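Local coordinates for protein LP15968p (Drosophila melanogaster, PDB 3MN8) that removes C-terminal arginine or lysine from peptides and proteins as a zinc carboxypeptidase, here its first, active catalytic domain with the adjoining transthyretin-like domain, at residues V112-A115 with Q116-L119; R165-A168 with A169-L173; Q192-Q195 with P196-A200; V343-A346 with S347-I351; R376-P380 with G381-V385. One frame throughout, in Å; residues are numbered along the deposited sequence.

Interaction 1: V112-A115 with Q116-L119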
loop_
_atom_site.group_PDB
_atom_site.type_symbol
_atom_site.label_atom_id
_atom_site.label_comp_id
_atom_site.label_asym_id
_atom_site.label_seq_id
_atom_site.Cartn_x
_atom_site.Cartn_y
_atom_site.Cartn_z
ATOM N N VAL A 112 -4.128 1.559 13.199
ATOM C CA VAL A 112 -4.961 1.035 14.262
ATOM C C VAL A 112 -6.234 1.858 14.311
ATOM O O VAL A 112 -7.339 1.314 14.376
ATOM C CB VAL A 112 -4.228 1.099 15.601
ATOM C CG1 VAL A 112 -5.215 1.055 16.747
ATOM C CG2 VAL A 112 -3.217 -0.050 15.691
ATOM N N TYR A 113 -6.072 3.176 14.253
ATOM C CA TYR A 113 -7.198 4.104 14.136
ATOM C C TYR A 113 -8.100 3.853 12.908
ATOM O O TYR A 113 -9.323 3.830 13.017
ATOM C CB TYR A 113 -6.678 5.545 14.094
ATOM C CG TYR A 113 -6.068 6.033 15.393
ATOM C CD1 TYR A 113 -5.194 7.120 15.409
ATOM C CD2 TYR A 113 -6.372 5.419 16.605
ATOM C CE1 TYR A 113 -4.637 7.580 16.598
ATOM C CE2 TYR A 113 -5.821 5.871 17.798
ATOM C CZ TYR A 113 -4.953 6.947 17.784
ATOM O OH TYR A 113 -4.403 7.392 18.959
ATOM N N MET A 114 -7.497 3.684 11.737
ATOM C CA MET A 114 -8.274 3.436 10.529
ATOM C C MET A 114 -9.199 2.219 10.684
ATOM O O MET A 114 -10.391 2.314 10.431
ATOM C CB MET A 114 -7.350 3.281 9.310
ATOM C CG MET A 114 -8.078 2.991 7.982
ATOM S SD MET A 114 -9.190 4.312 7.406
ATOM C CE MET A 114 -8.028 5.678 7.404
ATOM N N ALA A 115 -8.639 1.089 11.109
ATOM C CA ALA A 115 -9.390 -0.146 11.308
ATOM C C ALA A 115 -10.690 0.121 12.051
ATOM O O ALA A 115 -11.782 -0.143 11.543
ATOM C CB ALA A 115 -8.542 -1.155 12.089
ATOM N N GLN A 116 -10.563 0.639 13.266
ATOM C CA GLN A 116 -11.719 0.988 14.067
ATOM C C GLN A 116 -12.632 1.962 13.326
ATOM O O GLN A 116 -13.841 1.740 13.236
ATOM C CB GLN A 116 -11.256 1.604 15.375
ATOM C CG GLN A 116 -10.444 0.661 16.261
ATOM C CD GLN A 116 -9.786 1.397 17.436
ATOM O OE1 GLN A 116 -10.402 1.610 18.489
ATOM N NE2 GLN A 116 -8.538 1.808 17.244
ATOM N N TYR A 117 -12.039 3.030 12.790
ATOM C CA TYR A 117 -12.776 4.069 12.076
ATOM C C TYR A 117 -13.666 3.510 10.966
ATOM O O TYR A 117 -14.875 3.736 10.932
ATOM C CB TYR A 117 -11.810 5.095 11.489
ATOM C CG TYR A 117 -12.502 6.242 10.796
ATOM C CD1 TYR A 117 -12.980 7.324 11.519
ATOM C CD2 TYR A 117 -12.686 6.240 9.421
ATOM C CE1 TYR A 117 -13.624 8.377 10.897
ATOM C CE2 TYR A 117 -13.329 7.292 8.778
ATOM C CZ TYR A 117 -13.796 8.359 9.525
ATOM O OH TYR A 117 -14.439 9.402 8.906
ATOM N N LEU A 118 -13.060 2.778 10.050
ATOM C CA LEU A 118 -13.801 2.170 8.962
ATOM C C LEU A 118 -14.928 1.292 9.468
ATOM O O LEU A 118 -16.079 1.463 9.083
ATOM C CB LEU A 118 -12.869 1.351 8.070
ATOM C CG LEU A 118 -12.020 2.217 7.150
ATOM C CD1 LEU A 118 -11.055 1.370 6.335
ATOM C CD2 LEU A 118 -12.927 3.057 6.251
ATOM N N LEU A 119 -14.599 0.338 10.324
ATOM C CA LEU A 119 -15.606 -0.598 10.791
ATOM C C LEU A 119 -16.750 0.092 11.504
ATOM O O LEU A 119 -17.907 -0.088 11.130
ATOM C CB LEU A 119 -14.983 -1.663 11.686
ATOM C CG LEU A 119 -14.297 -2.766 10.887
ATOM C CD1 LEU A 119 -13.553 -3.727 11.820
ATOM C CD2 LEU A 119 -15.330 -3.489 10.018
#

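Interaction 2: R165-A168 with A169-L173. With GEM ((2-guanidinoethylmercapto)succinic acid), chain G.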
loop_
_atom_site.group_PDB
_atom_site.type_symbol
_atom_site.label_atom_id
_atom_site.label_comp_id
_atom_site.label_asym_id
_atom_site.label_seq_id
_atom_site.Cartn_x
_atom_site.Cartn_y
_atom_site.Cartn_z
ATOM N N ARG A 165 15.176 0.339 14.883
ATOM C CA ARG A 165 14.869 0.576 13.483
ATOM C C ARG A 165 14.849 -0.757 12.742
ATOM O O ARG A 165 13.855 -1.107 12.114
ATOM C CB ARG A 165 15.883 1.553 12.862
ATOM C CG ARG A 165 15.660 1.831 11.377
ATOM C CD ARG A 165 16.661 2.846 10.825
ATOM N NE ARG A 165 16.843 2.708 9.379
ATOM C CZ ARG A 165 16.222 3.456 8.470
ATOM N NH1 ARG A 165 15.377 4.399 8.853
ATOM N NH2 ARG A 165 16.452 3.266 7.175
ATOM N N GLY A 166 15.941 -1.510 12.831
ATOM C CA GLY A 166 16.024 -2.806 12.177
ATOM C C GLY A 166 15.349 -3.824 13.067
ATOM O O GLY A 166 14.856 -3.468 14.141
ATOM N N ASN A 167 15.311 -5.084 12.633
ATOM C CA ASN A 167 14.660 -6.119 13.434
ATOM C C ASN A 167 15.537 -6.534 14.604
ATOM O O ASN A 167 16.420 -5.780 15.031
ATOM C CB ASN A 167 14.195 -7.324 12.591
ATOM C CG ASN A 167 15.346 -8.162 12.047
ATOM O OD1 ASN A 167 16.521 -7.905 12.325
ATOM N ND2 ASN A 167 15.003 -9.180 11.263
ATOM N N ALA A 168 15.288 -7.722 15.137
ATOM C CA ALA A 168 16.012 -8.165 16.324
ATOM C C ALA A 168 17.455 -8.530 15.996
ATOM O O ALA A 168 18.303 -8.553 16.886
ATOM C CB ALA A 168 15.296 -9.337 16.991
ATOM N N ALA A 169 17.731 -8.821 14.723
ATOM C CA ALA A 169 19.098 -9.113 14.281
ATOM C C ALA A 169 19.789 -7.830 13.804
ATOM O O ALA A 169 20.919 -7.864 13.298
ATOM C CB ALA A 169 19.094 -10.173 13.184
ATOM N N ASN A 170 19.098 -6.702 13.974
ATOM C CA ASN A 170 19.622 -5.393 13.606
ATOM C C ASN A 170 19.862 -5.210 12.117
ATOM O O ASN A 170 20.739 -4.436 11.725
ATOM C CB ASN A 170 20.910 -5.086 14.366
ATOM C CG ASN A 170 20.662 -4.313 15.629
ATOM O OD1 ASN A 170 20.983 -4.776 16.723
ATOM N ND2 ASN A 170 20.083 -3.127 15.492
ATOM N N ILE A 171 19.099 -5.906 11.279
ATOM C CA ILE A 171 19.153 -5.585 9.854
ATOM C C ILE A 171 17.952 -4.755 9.433
ATOM O O ILE A 171 16.859 -4.897 9.987
ATOM C CB ILE A 171 19.359 -6.814 8.911
ATOM C CG1 ILE A 171 18.028 -7.465 8.541
ATOM C CG2 ILE A 171 20.368 -7.806 9.503
ATOM C CD1 ILE A 171 17.412 -6.927 7.255
ATOM N N ASP A 172 18.189 -3.878 8.457
ATOM C CA ASP A 172 17.194 -2.922 7.980
ATOM C C ASP A 172 16.257 -3.586 6.968
ATOM O O ASP A 172 16.631 -3.827 5.816
ATOM C CB ASP A 172 17.887 -1.685 7.380
ATOM C CG ASP A 172 16.908 -0.571 7.000
ATOM O OD1 ASP A 172 15.730 -0.877 6.655
ATOM O OD2 ASP A 172 17.331 0.614 7.043
ATOM N N LEU A 173 15.037 -3.882 7.412
ATOM C CA LEU A 173 14.090 -4.602 6.581
ATOM C C LEU A 173 13.831 -3.877 5.259
ATOM O O LEU A 173 13.454 -4.502 4.268
ATOM C CB LEU A 173 12.794 -4.852 7.353
ATOM C CG LEU A 173 12.943 -5.775 8.567
ATOM C CD1 LEU A 173 11.646 -5.845 9.368
ATOM C CD2 LEU A 173 13.410 -7.171 8.139
HETATM C C8 GEM G . 13.845 5.617 3.783
HETATM S S7 GEM G . 12.497 4.952 2.846
HETATM C C6 GEM G . 11.870 6.425 2.090
HETATM C C5 GEM G . 12.926 7.220 1.325
HETATM N N3 GEM G . 13.289 6.447 0.148
HETATM C C1 GEM G . 14.289 6.692 -0.692
HETATM N N4 GEM G . 14.503 5.894 -1.730
HETATM N N2 GEM G . 15.085 7.738 -0.493
HETATM C C9 GEM G . 14.648 4.452 4.299
HETATM O O14 GEM G . 14.210 3.298 4.095
HETATM O O15 GEM G . 15.721 4.672 4.900
HETATM C C10 GEM G . 13.395 6.553 4.917
HETATM C C11 GEM G . 12.647 5.916 6.081
HETATM O O12 GEM G . 11.575 6.460 6.445
HETATM O O13 GEM G . 13.127 4.908 6.660
#

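Interaction 3: Q192-Q195 with P196-A200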
loop_
_atom_site.group_PDB
_atom_site.type_symbol
_atom_site.label_atom_id
_atom_site.label_comp_id
_atom_site.label_asym_id
_atom_site.label_seq_id
_atom_site.Cartn_x
_atom_site.Cartn_y
_atom_site.Cartn_z
ATOM N N GLN A 192 14.293 -16.841 -0.865
ATOM C CA GLN A 192 14.406 -16.481 0.559
ATOM C C GLN A 192 15.692 -16.697 1.365
ATOM O O GLN A 192 16.812 -16.675 0.847
ATOM C CB GLN A 192 13.225 -17.055 1.352
ATOM C CG GLN A 192 11.890 -16.442 0.965
ATOM C CD GLN A 192 12.037 -15.120 0.219
ATOM O OE1 GLN A 192 12.577 -14.147 0.747
ATOM N NE2 GLN A 192 11.549 -15.083 -1.017
ATOM N N SER A 193 15.473 -16.874 2.665
ATOM C CA SER A 193 16.502 -16.817 3.693
ATOM C C SER A 193 16.840 -15.376 4.072
ATOM O O SER A 193 17.963 -15.078 4.470
ATOM C CB SER A 193 17.758 -17.583 3.301
ATOM O OG SER A 193 18.522 -17.886 4.464
ATOM N N ARG A 194 15.864 -14.484 3.933
ATOM C CA ARG A 194 16.004 -13.122 4.420
ATOM C C ARG A 194 15.571 -13.117 5.874
ATOM O O ARG A 194 15.571 -14.158 6.541
ATOM C CB ARG A 194 15.080 -12.193 3.646
ATOM C CG ARG A 194 14.844 -12.620 2.243
ATOM C CD ARG A 194 15.483 -11.645 1.292
ATOM N NE ARG A 194 15.250 -12.003 -0.105
ATOM C CZ ARG A 194 15.934 -11.477 -1.112
ATOM N NH1 ARG A 194 16.876 -10.578 -0.859
ATOM N NH2 ARG A 194 15.685 -11.849 -2.361
ATOM N N GLN A 195 15.175 -11.944 6.359
ATOM C CA GLN A 195 14.568 -11.851 7.672
ATOM C C GLN A 195 13.144 -12.403 7.620
ATOM O O GLN A 195 12.418 -12.213 6.640
ATOM C CB GLN A 195 14.577 -10.416 8.190
ATOM C CG GLN A 195 15.963 -9.801 8.254
ATOM C CD GLN A 195 16.939 -10.586 9.123
ATOM O OE1 GLN A 195 16.676 -10.850 10.296
ATOM N NE2 GLN A 195 18.086 -10.935 8.554
ATOM N N PRO A 196 12.750 -13.104 8.692
ATOM C CA PRO A 196 11.436 -13.727 8.840
ATOM C C PRO A 196 10.393 -12.755 8.336
ATOM O O PRO A 196 9.499 -13.105 7.579
ATOM C CB PRO A 196 11.286 -13.858 10.358
ATOM C CG PRO A 196 12.654 -13.949 10.867
ATOM C CD PRO A 196 13.520 -13.136 9.946
ATOM N N GLU A 197 10.535 -11.511 8.766
ATOM C CA GLU A 197 9.516 -10.507 8.543
ATOM C C GLU A 197 9.427 -10.203 7.065
ATOM O O GLU A 197 8.342 -10.070 6.515
ATOM C CB GLU A 197 9.843 -9.239 9.348
ATOM C CG GLU A 197 9.806 -9.417 10.877
ATOM C CD GLU A 197 11.138 -9.877 11.459
ATOM O OE1 GLU A 197 11.207 -10.071 12.703
ATOM O OE2 GLU A 197 12.108 -10.030 10.673
ATOM N N THR A 198 10.585 -10.107 6.428
ATOM C CA THR A 198 10.659 -9.857 5.001
ATOM C C THR A 198 9.993 -11.017 4.271
ATOM O O THR A 198 9.048 -10.826 3.502
ATOM C CB THR A 198 12.123 -9.759 4.544
ATOM O OG1 THR A 198 12.881 -8.945 5.460
ATOM C CG2 THR A 198 12.203 -9.201 3.127
ATOM N N ALA A 199 10.492 -12.226 4.519
ATOM C CA ALA A 199 9.965 -13.434 3.887
ATOM C C ALA A 199 8.443 -13.497 3.974
ATOM O O ALA A 199 7.772 -13.781 2.991
ATOM C CB ALA A 199 10.586 -14.690 4.520
ATOM N N ALA A 200 7.906 -13.241 5.161
ATOM C CA ALA A 200 6.469 -13.268 5.373
ATOM C C ALA A 200 5.768 -12.336 4.396
ATOM O O ALA A 200 4.795 -12.710 3.737
ATOM C CB ALA A 200 6.142 -12.863 6.810
#

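Interaction 4: V343-A346 with S347-I351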
loop_
_atom_site.group_PDB
_atom_site.type_symbol
_atom_site.label_atom_id
_atom_site.label_comp_id
_atom_site.label_asym_id
_atom_site.label_seq_id
_atom_site.Cartn_x
_atom_site.Cartn_y
_atom_site.Cartn_z
ATOM N N VAL A 343 -10.057 -11.133 -18.805
ATOM C CA VAL A 343 -9.552 -11.785 -19.991
ATOM C C VAL A 343 -10.101 -13.188 -19.888
ATOM O O VAL A 343 -9.850 -13.915 -18.919
ATOM C CB VAL A 343 -8.020 -11.790 -20.057
ATOM C CG1 VAL A 343 -7.542 -12.589 -21.261
ATOM C CG2 VAL A 343 -7.496 -10.362 -20.091
ATOM N N THR A 344 -10.880 -13.559 -20.892
ATOM C CA THR A 344 -11.646 -14.776 -20.805
ATOM C C THR A 344 -11.512 -15.649 -22.044
ATOM O O THR A 344 -11.072 -15.196 -23.105
ATOM C CB THR A 344 -13.120 -14.452 -20.603
ATOM O OG1 THR A 344 -13.802 -15.628 -20.162
ATOM C CG2 THR A 344 -13.740 -13.955 -21.913
ATOM N N ASP A 345 -11.879 -16.913 -21.866
ATOM C CA ASP A 345 -12.045 -17.879 -22.937
ATOM C C ASP A 345 -13.034 -17.406 -23.957
ATOM O O ASP A 345 -13.760 -16.423 -23.740
ATOM C CB ASP A 345 -12.688 -19.136 -22.363
ATOM C CG ASP A 345 -11.730 -20.247 -22.225
ATOM O OD1 ASP A 345 -12.110 -21.285 -21.636
ATOM O OD2 ASP A 345 -10.599 -20.074 -22.716
ATOM N N ALA A 346 -13.085 -18.160 -25.053
ATOM C CA ALA A 346 -14.248 -18.185 -25.931
ATOM C C ALA A 346 -15.351 -18.921 -25.186
ATOM O O ALA A 346 -16.529 -18.586 -25.328
ATOM C CB ALA A 346 -13.929 -18.888 -27.236
ATOM N N SER A 347 -14.953 -19.921 -24.395
ATOM C CA SER A 347 -15.843 -20.546 -23.418
ATOM C C SER A 347 -16.339 -19.505 -22.425
ATOM O O SER A 347 -17.152 -19.809 -21.561
ATOM C CB SER A 347 -15.116 -21.644 -22.631
ATOM O OG SER A 347 -14.616 -22.661 -23.484
ATOM N N GLY A 348 -15.829 -18.281 -22.541
ATOM C CA GLY A 348 -16.140 -17.234 -21.584
ATOM C C GLY A 348 -15.562 -17.569 -20.223
ATOM O O GLY A 348 -16.157 -17.272 -19.189
ATOM N N PHE A 349 -14.385 -18.187 -20.238
ATOM C CA PHE A 349 -13.770 -18.739 -19.043
ATOM C C PHE A 349 -12.412 -18.095 -18.757
ATOM O O PHE A 349 -11.554 -18.019 -19.637
ATOM C CB PHE A 349 -13.601 -20.257 -19.179
ATOM C CG PHE A 349 -13.043 -20.891 -17.956
ATOM C CD1 PHE A 349 -13.890 -21.403 -16.983
ATOM C CD2 PHE A 349 -11.674 -20.919 -17.739
ATOM C CE1 PHE A 349 -13.379 -21.969 -15.821
ATOM C CE2 PHE A 349 -11.153 -21.483 -16.582
ATOM C CZ PHE A 349 -12.010 -22.007 -15.623
ATOM N N PRO A 350 -12.202 -17.661 -17.506
ATOM C CA PRO A 350 -11.073 -16.786 -17.175
ATOM C C PRO A 350 -9.715 -17.352 -17.541
ATOM O O PRO A 350 -9.429 -18.506 -17.223
ATOM C CB PRO A 350 -11.175 -16.633 -15.647
ATOM C CG PRO A 350 -12.015 -17.759 -15.192
ATOM C CD PRO A 350 -12.975 -18.039 -16.312
ATOM N N ILE A 351 -8.892 -16.537 -18.197
ATOM C CA ILE A 351 -7.494 -16.881 -18.416
ATOM C C ILE A 351 -6.611 -16.247 -17.340
ATOM O O ILE A 351 -6.549 -15.018 -17.197
ATOM C CB ILE A 351 -6.991 -16.429 -19.795
ATOM C CG1 ILE A 351 -7.979 -16.830 -20.894
ATOM C CG2 ILE A 351 -5.628 -17.025 -20.064
ATOM C CD1 ILE A 351 -7.631 -16.262 -22.266
#

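Interaction 5: R376-P380 with G381-V385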
loop_
_atom_site.group_PDB
_atom_site.type_symbol
_atom_site.label_atom_id
_atom_site.label_comp_id
_atom_site.label_asym_id
_atom_site.label_seq_id
_atom_site.Cartn_x
_atom_site.Cartn_y
_atom_site.Cartn_z
ATOM N N ARG A 376 -6.128 -1.801 -14.071
ATOM C CA ARG A 376 -5.023 -0.987 -14.549
ATOM C C ARG A 376 -5.265 0.461 -14.178
ATOM O O ARG A 376 -6.111 1.157 -14.762
ATOM C CB ARG A 376 -4.822 -1.151 -16.055
ATOM C CG ARG A 376 -3.722 -0.278 -16.648
ATOM C CD ARG A 376 -2.349 -0.643 -16.121
ATOM N NE ARG A 376 -1.307 0.229 -16.665
ATOM C CZ ARG A 376 -0.028 0.211 -16.297
ATOM N NH1 ARG A 376 0.398 -0.630 -15.368
ATOM N NH2 ARG A 376 0.835 1.039 -16.861
ATOM N N LEU A 377 -4.526 0.904 -13.175
ATOM C CA LEU A 377 -4.671 2.262 -12.696
ATOM C C LEU A 377 -4.230 3.199 -13.795
ATOM O O LEU A 377 -3.171 3.012 -14.387
ATOM C CB LEU A 377 -3.814 2.474 -11.453
ATOM C CG LEU A 377 -4.102 1.538 -10.286
ATOM C CD1 LEU A 377 -3.360 2.025 -9.057
ATOM C CD2 LEU A 377 -5.598 1.437 -10.024
ATOM N N LEU A 378 -5.024 4.222 -14.059
ATOM C CA LEU A 378 -4.674 5.155 -15.116
ATOM C C LEU A 378 -4.977 6.606 -14.756
ATOM O O LEU A 378 -5.940 6.920 -14.075
ATOM C CB LEU A 378 -5.356 4.761 -16.438
ATOM C CG LEU A 378 -4.874 3.500 -17.182
ATOM C CD1 LEU A 378 -5.807 3.133 -18.314
ATOM C CD2 LEU A 378 -3.465 3.671 -17.725
ATOM N N THR A 379 -4.105 7.481 -15.210
ATOM C CA THR A 379 -4.353 8.899 -15.221
ATOM C C THR A 379 -5.449 9.140 -16.241
ATOM O O THR A 379 -5.603 8.347 -17.170
ATOM C CB THR A 379 -3.073 9.603 -15.669
ATOM O OG1 THR A 379 -2.118 9.527 -14.604
ATOM C CG2 THR A 379 -3.324 11.069 -16.037
ATOM N N PRO A 380 -6.231 10.216 -16.065
ATOM C CA PRO A 380 -7.174 10.608 -17.123
ATOM C C PRO A 380 -6.504 10.743 -18.508
ATOM O O PRO A 380 -5.327 11.125 -18.613
ATOM C CB PRO A 380 -7.703 11.955 -16.631
ATOM C CG PRO A 380 -7.637 11.834 -15.127
ATOM C CD PRO A 380 -6.392 11.028 -14.844
ATOM N N GLY A 381 -7.260 10.420 -19.557
ATOM C CA GLY A 381 -6.734 10.405 -20.908
ATOM C C GLY A 381 -7.351 9.286 -21.723
ATOM O O GLY A 381 -8.295 8.637 -21.270
ATOM N N LEU A 382 -6.843 9.056 -22.931
ATOM C CA LEU A 382 -7.384 7.978 -23.740
ATOM C C LEU A 382 -6.291 7.014 -24.144
ATOM O O LEU A 382 -5.187 7.429 -24.490
ATOM C CB LEU A 382 -8.159 8.510 -24.950
ATOM C CG LEU A 382 -7.441 9.121 -26.150
ATOM C CD1 LEU A 382 -6.675 8.072 -26.958
ATOM C CD2 LEU A 382 -8.464 9.809 -27.035
ATOM N N TYR A 383 -6.613 5.723 -24.098
ATOM C CA TYR A 383 -5.617 4.680 -24.300
ATOM C C TYR A 383 -6.050 3.544 -25.234
ATOM O O TYR A 383 -7.228 3.285 -25.433
ATOM C CB TYR A 383 -5.231 4.089 -22.958
ATOM C CG TYR A 383 -4.900 5.103 -21.893
ATOM C CD1 TYR A 383 -5.904 5.827 -21.252
ATOM C CD2 TYR A 383 -3.579 5.314 -21.498
ATOM C CE1 TYR A 383 -5.600 6.754 -20.255
ATOM C CE2 TYR A 383 -3.262 6.232 -20.504
ATOM C CZ TYR A 383 -4.273 6.951 -19.884
ATOM O OH TYR A 383 -3.947 7.858 -18.895
ATOM N N SER A 384 -5.064 2.867 -25.807
ATOM C CA SER A 384 -5.303 1.640 -26.550
ATOM C C SER A 384 -4.825 0.471 -25.705
ATOM O O SER A 384 -3.623 0.265 -25.503
ATOM C CB SER A 384 -4.577 1.666 -27.894
ATOM O OG SER A 384 -5.380 2.293 -28.877
ATOM N N VAL A 385 -5.777 -0.281 -25.183
ATOM C CA VAL A 385 -5.451 -1.406 -24.322
ATOM C C VAL A 385 -5.576 -2.695 -25.113
ATOM O O VAL A 385 -6.481 -2.828 -25.940
ATOM C CB VAL A 385 -6.407 -1.463 -23.120
ATOM C CG1 VAL A 385 -5.861 -2.380 -22.058
ATOM C CG2 VAL A 385 -6.628 -0.069 -22.564
#

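Interaction 1: V112-A115 with Q116-L119
Met-114 and Leu-118 meet one turn apart on the inner side of alpha-helix 106-121, one of the helices packed about the mixed sheet of the carboxypeptidase domain. This is the tight part. Met-114 SD lies 3.5 Å from Leu-118 CG, and its CG reaches Leu-118 CD1 at 3.8 Å. The methionine starts with CG anti to the backbone N (chi1 179°), then bends at its next two torsions, which brings the sulfur alongside the leucine branch point. Leu-328 and Leu-329 of helix 317-333 touch Met-114 from beyond, while Leu-128 and Leu-131 of helix 126-134 touch Leu-118. Tyr-117 also lies on a covered flank, its ring against Trp-321 and its OH hydrogen-bonded to Glu-30. Regular i to i+4 bonds run beneath these side chains, among them Leu-118 N to Met-114 O at 2.7 Å. Gln-116 marks the looser, partly solvent-facing side, although Leu-49 and Phe-34 still touch it. Its side chain lies beside Val-112, pointing the same way. The backbone bond from Gln-116 N to Val-112 O is weak, at 3.5 Å. The same oxygen takes a second, nearly straight bond from Gln-116 NE2 at 3.1 Å, approached from above its carbonyl plane.

Interaction 2: R165-A168 with A169-L173
Arg-165 and Asp-172 form a salt bridge at the edge of the inhibitor pocket, which Arg-165 helps to line, in this M14 zinc carboxypeptidase, within the loop between helices 145-149 and 196-205. The guanidinium meets the bound (2-guanidinoethylmercapto)succinic acid edge-on: NH2 bonds its O15 at 2.8 Å and NH1 its O13 at 3.2 Å, gripping both carboxylates of the succinate. NH2 also bonds Asp-172 OD2 at 2.8 Å, using the syn lone pair of that oxygen, with a weak second bond from NE. The two flat groups stand almost perpendicular, at 82°. Removing the guanidinium with an alanine here would probably leave both inhibitor carboxylates without this partner and Asp-172 OD2 without its nearest positive charge. In the next shell, Asp-172 OD1 is hydrogen-bonded to His-101, a zinc ligand, so the aspartate ties inhibitor-binding arginine and metal site together. Farther out, a type I beta turn from Asn-167 to Asn-170 folds the two halves of the loop together, helped by Asn-167 N to Ile-171 O at 3.1 Å. Asn-167 ND2 turns to Gln-195 and Glu-197. Its other amide atom closes an Asx turn, with Asn-167 OD1 accepting Ala-169 N at 2.8 Å from above the carbonyl plane.

Interaction 3: Q192-Q195 with P196-A200
Gln-195 and Ala-199 close the first turn of helix 196-205, where a loop of the carboxypeptidase domain enters the helix through a glutamine N-cap followed by proline. The backbone bond across the junction runs from Ala-199 N to Gln-195 O at 2.9 Å. Pro-196, the first residue after the N-cap, has no N-H to give, which suits the opening position of a helix, and its own carbonyl continues the pattern by accepting Ala-200 N.

Apolar contact is modest. Arg-194 turns its CB toward the helix and sets it 3.9 Å from Thr-198 CB, but the remainder of the arginine leads away from the helix. Gln-192 CG comes 4.2 Å from Ala-199 CB, a loose touch where both residues are partly exposed. Gln-195 and the Pro-196 ring simply lie side by side across their peptide bond.

Several polar atoms find partners outside this junction. Asp-176 OD2 receives both Gln-195 N and Thr-198 OG1, bracing the cap residue and the first turn with a single carboxylate oxygen. With OG1 beside its own backbone N (chi1 -45°) and CG2 on the anti branch, the Thr-198 hydroxyl is directed to that oxygen. The side-chain ends of Gln-195 and Glu-197 both turn to Asn-167. A carboxylate at Glu-197, so near the helix start, would probably be favoured by the helix dipole. The glutamate bends at chi2 (88°), bringing Glu-197 OE2 back to 3.5 Å from Gln-195 CB.

Interaction 4: V343-A346 with S347-I351
Val-343 and Ile-351 face each other at the open end of a tight reversal that turns the chain back from strand 339-344 in the all-beta, transthyretin-like domain. Their side chains meet at a slant, Val-343 CG1 lying 3.8 Å from Ile-351 CD1. The valine puts CG1 anti to the backbone N (chi1 175°), the branch that faces the isoleucine. Both residues are buried: Ala-354, Thr-368 and Phe-414 also touch Val-343, and Tyr-392 touches Ile-351. Beneath them Ile-351 N bonds Val-343 O at 2.9 Å, and toward the turn Asp-345 N bonds Phe-349 O. Between these two links Thr-344 and Pro-350 make a single non-hydrogen-bonded antiparallel pair, their CA atoms 4.2 Å apart, a position where this pairing asks for no N-H from the proline.

At the turn end the orientation changes. Asp-345 and Phe-349 run side by side in the same direction, carboxylate and ring planes inclined at 44°, although the model is crowded here and the fine detail uncertain. The carboxylate stands obliquely to the ring; its OD2 makes a weak hydrogen bond to Tyr-392. Gly-348 takes a positive phi (66°) in rounding the exposed tip. The phenyl group, with CG anti to its backbone N, leads outward, and Pro-350 CD sits 3.3 Å above one face of the Phe-349 ring, displaced from its centre.

Interaction 5: R376-P380 with G381-V385
From Leu-378 through Pro-380 the backbone runs extended, then swings at Gly-381 (phi 144°) into strand 381-388, so that Tyr-383 points back at the loop it has just left. This is a tyrosine corner of the Leu-x-Pro-Gly-x-Tyr kind, a motif known from Greek-key beta proteins, here in the transthyretin-like domain. The phenol reaches across the corner and Tyr-383 OH donates to Thr-379 O, four residues earlier. The modelled 2.4 Å between Tyr-383 OH and Thr-379 O is very short, and at this resolution its exact length carries little weight. The acceptor lies at the ring edge, near the ring plane. Leu-378 takes one face: its CD1 sits 4.1 Å from the centroid of the Tyr-383 ring and 13° off the normal, a CH-pi contact over the centre. The other methyl, Leu-378 CD2, rests 3.8 Å from Tyr-383 CE2. The two side chains overlap head to tail, the ring brought there by CG standing anti to the carbonyl carbon (chi1 -48°). A phenylalanine in place of Tyr-383 would probably keep the packing on Leu-378 but leave Thr-379 O without its hydroxyl partner and the loop less firmly tied to the strand. Val-358 of strand 355-358 and Val-402 of strand 398-402, the two strands flanking 381-388, also touch Tyr-383. Thr-379 and Pro-380 touch helix 245-257 of the carboxypeptidase domain, joining the two domains.

Interactions 2 and 3 touch, their centres 12 Å apart, and form one unit, with interaction 2 next to the zinc and interaction 3 behind it. Asn-167 ND2 lies 2.6 Å from Gln-195 OE1 and 3.1 Å from Glu-197 OE2, tying the turn to the helix start; Leu-173 CD2 packs on Thr-198 OG1. Interaction 2 meets the inhibitor directly through Arg-165, whereas the Thr-198 side chain of interaction 3 stays about 12 Å from it. Interaction 1 belongs to the same domain but lies away from the site, its nearest atoms about 17 Å from those of interaction 2 and of interaction 3. Interactions 4 and 5 share the transthyretin-like domain, nearest atoms about 8 Å apart.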